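Local atomic coordinates of antigen TpF1 (Treponema pallidum, PDB entry 2FJC), a protein that binds ferric iron as a mini-ferritin of the Dps family and probably oxidises metal ions, and may also play a structural role in the outer membrane. Residues Phe110-Gln121 against Ile136-Ile147. Numbering follows the deposited sequence.
Sequences FEYLSTRFSQTQ and ITDILRTLGKAI
F117 of helix 99-127 enters a hole on helix 130-154 formed by I136, I139, L140 and L143, a knobs-into-holes fit; the axes of 110-121 and 136-147 run antiparallel at 155° and approach to 9.5 Å. Followed outward, its CB lies beside L140 CD1 and 3.9 Å from I136 CG2. With CG beside the backbone N (chi1 -79°), the ring comes to rest between aliphatic branches: CD1 looks to I136 CG1, while CD2 has L143 CD1 at its edge, 3.5 Å away and near the ring plane. Farther out, CE2 and CZ lie under the methyl CG2 of I139, a CH-pi contact 4.2 Å from the ring centroid and 24° off the normal.

L143 returns the knob, set among F110, L113, S114 and F117. Its branches part: CD1 serves F117, and CD2 sits over one face of the F110 ring, 4.1 Å from the centroid. A146 CB touches the same ring at CE2, and I147 CG1 packs on F110 CB at 3.6 Å. A water links the two helices, donating to L140 O and hydrogen-bonding S114 OG (3.1 Å each).

These helices are half of the ferritin-like four-helix bundle. Helix 8-38 meets F110 and L113 through L28, helix 44-71 meets F117 and I139 through I65, and V131 of a second subunit packs on L140.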
loop_
_atom_site.group_PDB
_atom_site.type_symbol
_atom_site.label_atom_id
_atom_site.label_comp_id
_atom_site.label_asym_id
_atom_site.label_seq_id
_atom_site.Cartn_x
_atom_site.Cartn_y
_atom_site.Cartn_z
ATOM N N PHE B 110 -12.918 22.839 23.404
ATOM C CA PHE B 110 -12.245 23.158 22.157
ATOM C C PHE B 110 -12.264 24.671 21.964
ATOM O O PHE B 110 -11.274 25.263 21.546
ATOM C CB PHE B 110 -12.939 22.475 20.975
ATOM C CG PHE B 110 -12.540 21.029 20.779
ATOM C CD1 PHE B 110 -11.562 20.438 21.581
ATOM C CD2 PHE B 110 -13.117 20.271 19.753
ATOM C CE1 PHE B 110 -11.165 19.119 21.359
ATOM C CE2 PHE B 110 -12.724 18.950 19.527
ATOM C CZ PHE B 110 -11.749 18.374 20.330
ATOM N N GLU B 111 -13.396 25.295 22.276
ATOM C CA GLU B 111 -13.518 26.737 22.132
ATOM C C GLU B 111 -12.596 27.436 23.126
ATOM O O GLU B 111 -11.964 28.433 22.791
ATOM C CB GLU B 111 -14.977 27.167 22.334
ATOM C CG GLU B 111 -15.901 26.635 21.249
ATOM C CD GLU B 111 -17.376 26.864 21.546
ATOM O OE1 GLU B 111 -17.796 26.637 22.698
ATOM O OE2 GLU B 111 -18.120 27.250 20.621
ATOM N N TYR B 112 -12.511 26.909 24.341
ATOM C CA TYR B 112 -11.627 27.496 25.328
ATOM C C TYR B 112 -10.195 27.408 24.802
ATOM O O TYR B 112 -9.460 28.391 24.859
ATOM C CB TYR B 112 -11.757 26.778 26.676
ATOM C CG TYR B 112 -10.569 26.958 27.592
ATOM C CD1 TYR B 112 -9.459 26.117 27.499
ATOM C CD2 TYR B 112 -10.544 27.974 28.551
ATOM C CE1 TYR B 112 -8.354 26.279 28.335
ATOM C CE2 TYR B 112 -9.442 28.146 29.394
ATOM C CZ TYR B 112 -8.350 27.293 29.276
ATOM O OH TYR B 112 -7.239 27.458 30.076
ATOM N N LEU B 113 -9.801 26.244 24.288
ATOM C CA LEU B 113 -8.449 26.085 23.740
ATOM C C LEU B 113 -8.223 27.038 22.578
ATOM O O LEU B 113 -7.158 27.633 22.448
ATOM C CB LEU B 113 -8.203 24.654 23.243
ATOM C CG LEU B 113 -7.850 23.595 24.286
ATOM C CD1 LEU B 113 -7.676 22.252 23.611
ATOM C CD2 LEU B 113 -6.576 24.001 25.002
ATOM N N SER B 114 -9.235 27.174 21.732
ATOM C CA SER B 114 -9.143 28.045 20.578
ATOM C C SER B 114 -8.817 29.489 20.965
ATOM O O SER B 114 -7.937 30.105 20.368
ATOM C CB SER B 114 -10.445 28.000 19.789
ATOM O OG SER B 114 -10.336 28.728 18.577
ATOM N N THR B 115 -9.516 30.035 21.958
ATOM C CA THR B 115 -9.238 31.402 22.357
ATOM C C THR B 115 -7.837 31.481 22.989
ATOM O O THR B 115 -7.103 32.446 22.774
ATOM C CB THR B 115 -10.309 31.944 23.339
ATOM O OG1 THR B 115 -10.212 31.256 24.587
ATOM C CG2 THR B 115 -11.704 31.741 22.774
ATOM N N ARG B 116 -7.458 30.462 23.749
ATOM C CA ARG B 116 -6.140 30.472 24.361
ATOM C C ARG B 116 -5.042 30.366 23.302
ATOM O O ARG B 116 -4.043 31.076 23.367
ATOM C CB ARG B 116 -6.008 29.348 25.392
ATOM C CG ARG B 116 -6.942 29.546 26.578
ATOM C CD ARG B 116 -6.214 29.361 27.898
ATOM N NE ARG B 116 -5.114 30.308 28.051
ATOM C CZ ARG B 116 -5.270 31.626 28.132
ATOM N NH1 ARG B 116 -4.210 32.413 28.269
ATOM N NH2 ARG B 116 -6.486 32.155 28.086
ATOM N N PHE B 117 -5.234 29.495 22.317
ATOM C CA PHE B 117 -4.250 29.333 21.253
ATOM C C PHE B 117 -4.132 30.597 20.418
ATOM O O PHE B 117 -3.044 30.956 19.978
ATOM C CB PHE B 117 -4.605 28.161 20.334
ATOM C CG PHE B 117 -4.258 26.809 20.901
ATOM C CD1 PHE B 117 -2.979 26.539 21.361
ATOM C CD2 PHE B 117 -5.204 25.797 20.948
ATOM C CE1 PHE B 117 -2.649 25.281 21.858
ATOM C CE2 PHE B 117 -4.880 24.540 21.443
ATOM C CZ PHE B 117 -3.599 24.284 21.899
ATOM N N SER B 118 -5.256 31.268 20.193
ATOM C CA SER B 118 -5.248 32.499 19.419
ATOM C C SER B 118 -4.373 33.566 20.078
ATOM O O SER B 118 -3.698 34.327 19.391
ATOM C CB SER B 118 -6.667 33.033 19.246
ATOM O OG SER B 118 -7.361 32.320 18.246
ATOM N N GLN B 119 -4.381 33.621 21.404
ATOM C CA GLN B 119 -3.567 34.608 22.097
ATOM C C GLN B 119 -2.101 34.323 21.807
ATOM O O GLN B 119 -1.314 35.239 21.580
ATOM C CB GLN B 119 -3.818 34.560 23.605
ATOM C CG GLN B 119 -5.281 34.683 23.972
ATOM C CD GLN B 119 -5.523 34.539 25.462
ATOM O OE1 GLN B 119 -4.911 33.696 26.127
ATOM N NE2 GLN B 119 -6.428 35.354 25.993
ATOM N N THR B 120 -1.748 33.044 21.806
ATOM C CA THR B 120 -0.384 32.642 21.546
ATOM C C THR B 120 0.000 32.958 20.104
ATOM O O THR B 120 1.103 33.433 19.844
ATOM C CB THR B 120 -0.201 31.152 21.799
ATOM O OG1 THR B 120 -0.601 30.852 23.138
ATOM C CG2 THR B 120 1.256 30.760 21.620
ATOM N N GLN B 121 -0.907 32.713 19.165
ATOM C CA GLN B 121 -0.578 32.993 17.787
ATOM C C GLN B 121 -0.346 34.481 17.604
ATOM O O GLN B 121 0.554 34.867 16.861
ATOM C CB GLN B 121 -1.639 32.413 16.826
ATOM C CG GLN B 121 -2.574 33.340 16.092
ATOM C CD GLN B 121 -1.909 34.306 15.134
ATOM O OE1 GLN B 121 -1.085 33.934 14.299
ATOM N NE2 GLN B 121 -2.290 35.568 15.245
ATOM N N ILE B 136 0.883 26.792 16.061
ATOM C CA ILE B 136 -0.406 27.070 16.690
ATOM C C ILE B 136 -1.508 27.249 15.656
ATOM O O ILE B 136 -2.611 26.745 15.836
ATOM C CB ILE B 136 -0.350 28.327 17.609
ATOM C CG1 ILE B 136 0.176 27.928 18.983
ATOM C CG2 ILE B 136 -1.732 28.935 17.784
ATOM C CD1 ILE B 136 1.575 27.502 18.963
ATOM N N THR B 137 -1.211 27.956 14.574
ATOM C CA THR B 137 -2.212 28.172 13.536
ATOM C C THR B 137 -2.723 26.845 12.956
ATOM O O THR B 137 -3.912 26.708 12.679
ATOM C CB THR B 137 -1.652 29.053 12.390
ATOM O OG1 THR B 137 -1.291 30.342 12.907
ATOM C CG2 THR B 137 -2.693 29.228 11.298
ATOM N N ASP B 138 -1.830 25.871 12.769
ATOM C CA ASP B 138 -2.240 24.575 12.231
ATOM C C ASP B 138 -3.233 23.921 13.184
ATOM O O ASP B 138 -4.230 23.339 12.765
ATOM C CB ASP B 138 -1.041 23.640 12.040
ATOM C CG ASP B 138 -0.217 23.976 10.800
ATOM O OD1 ASP B 138 -0.700 24.764 9.952
ATOM O OD2 ASP B 138 0.912 23.438 10.672
ATOM N N ILE B 139 -2.936 24.007 14.471
ATOM C CA ILE B 139 -3.791 23.446 15.498
ATOM C C ILE B 139 -5.112 24.214 15.522
ATOM O O ILE B 139 -6.178 23.624 15.637
ATOM C CB ILE B 139 -3.100 23.534 16.860
ATOM C CG1 ILE B 139 -1.873 22.615 16.863
ATOM C CG2 ILE B 139 -4.073 23.170 17.961
ATOM C CD1 ILE B 139 -0.979 22.763 18.100
ATOM N N LEU B 140 -5.026 25.532 15.401
ATOM C CA LEU B 140 -6.199 26.388 15.380
ATOM C C LEU B 140 -7.113 25.981 14.212
ATOM O O LEU B 140 -8.339 26.005 14.331
ATOM C CB LEU B 140 -5.757 27.841 15.210
ATOM C CG LEU B 140 -6.068 28.936 16.232
ATOM C CD1 LEU B 140 -6.472 28.376 17.587
ATOM C CD2 LEU B 140 -4.829 29.818 16.338
ATOM N N ARG B 141 -6.520 25.607 13.085
ATOM C CA ARG B 141 -7.309 25.211 11.934
ATOM C C ARG B 141 -8.096 23.939 12.218
ATOM O O ARG B 141 -9.285 23.881 11.919
ATOM C CB ARG B 141 -6.435 25.006 10.696
ATOM C CG ARG B 141 -7.260 24.746 9.436
ATOM C CD ARG B 141 -6.410 24.453 8.195
ATOM N NE ARG B 141 -5.291 25.385 8.046
ATOM C CZ ARG B 141 -4.618 25.569 6.911
ATOM N NH1 ARG B 141 -4.955 24.887 5.821
ATOM N NH2 ARG B 141 -3.602 26.424 6.869
ATOM N N THR B 142 -7.456 22.926 12.802
ATOM C CA THR B 142 -8.183 21.695 13.081
ATOM C C THR B 142 -9.238 21.918 14.175
ATOM O O THR B 142 -10.306 21.298 14.148
ATOM C CB THR B 142 -7.240 20.526 13.480
ATOM O OG1 THR B 142 -6.713 20.755 14.786
ATOM C CG2 THR B 142 -6.095 20.402 12.495
ATOM N N LEU B 143 -8.955 22.800 15.132
ATOM C CA LEU B 143 -9.925 23.088 16.185
ATOM C C LEU B 143 -11.149 23.767 15.580
ATOM O O LEU B 143 -12.277 23.447 15.922
ATOM C CB LEU B 143 -9.334 24.004 17.254
ATOM C CG LEU B 143 -8.516 23.358 18.367
ATOM C CD1 LEU B 143 -7.942 24.446 19.240
ATOM C CD2 LEU B 143 -9.382 22.422 19.189
ATOM N N GLY B 144 -10.912 24.703 14.671
ATOM C CA GLY B 144 -12.005 25.416 14.050
ATOM C C GLY B 144 -12.940 24.493 13.311
ATOM O O GLY B 144 -14.156 24.654 13.366
ATOM N N LYS B 145 -12.375 23.517 12.617
ATOM C CA LYS B 145 -13.186 22.582 11.873
ATOM C C LYS B 145 -13.990 21.708 12.834
ATOM O O LYS B 145 -15.184 21.482 12.614
ATOM C CB LYS B 145 -12.313 21.718 10.960
ATOM C CG LYS B 145 -13.116 20.866 9.989
ATOM C CD LYS B 145 -12.219 20.157 8.978
ATOM C CE LYS B 145 -13.039 19.428 7.905
ATOM N NZ LYS B 145 -13.897 20.375 7.115
ATOM N N ALA B 146 -13.348 21.235 13.901
ATOM C CA ALA B 146 -14.030 20.384 14.876
ATOM C C ALA B 146 -15.141 21.149 15.610
ATOM O O ALA B 146 -16.224 20.618 15.833
ATOM C CB ALA B 146 -13.028 19.809 15.881
ATOM N N ILE B 147 -14.864 22.394 15.980
ATOM C CA ILE B 147 -15.836 23.219 16.675
ATOM C C ILE B 147 -17.057 23.420 15.773
ATOM O O ILE B 147 -18.206 23.313 16.220
ATOM C CB ILE B 147 -15.207 24.583 17.054
ATOM C CG1 ILE B 147 -14.163 24.365 18.153
ATOM C CG2 ILE B 147 -16.279 25.566 17.515
ATOM C CD1 ILE B 147 -13.356 25.603 18.489
HETATM O O HOH W 1 -10.458 27.841 15.636
#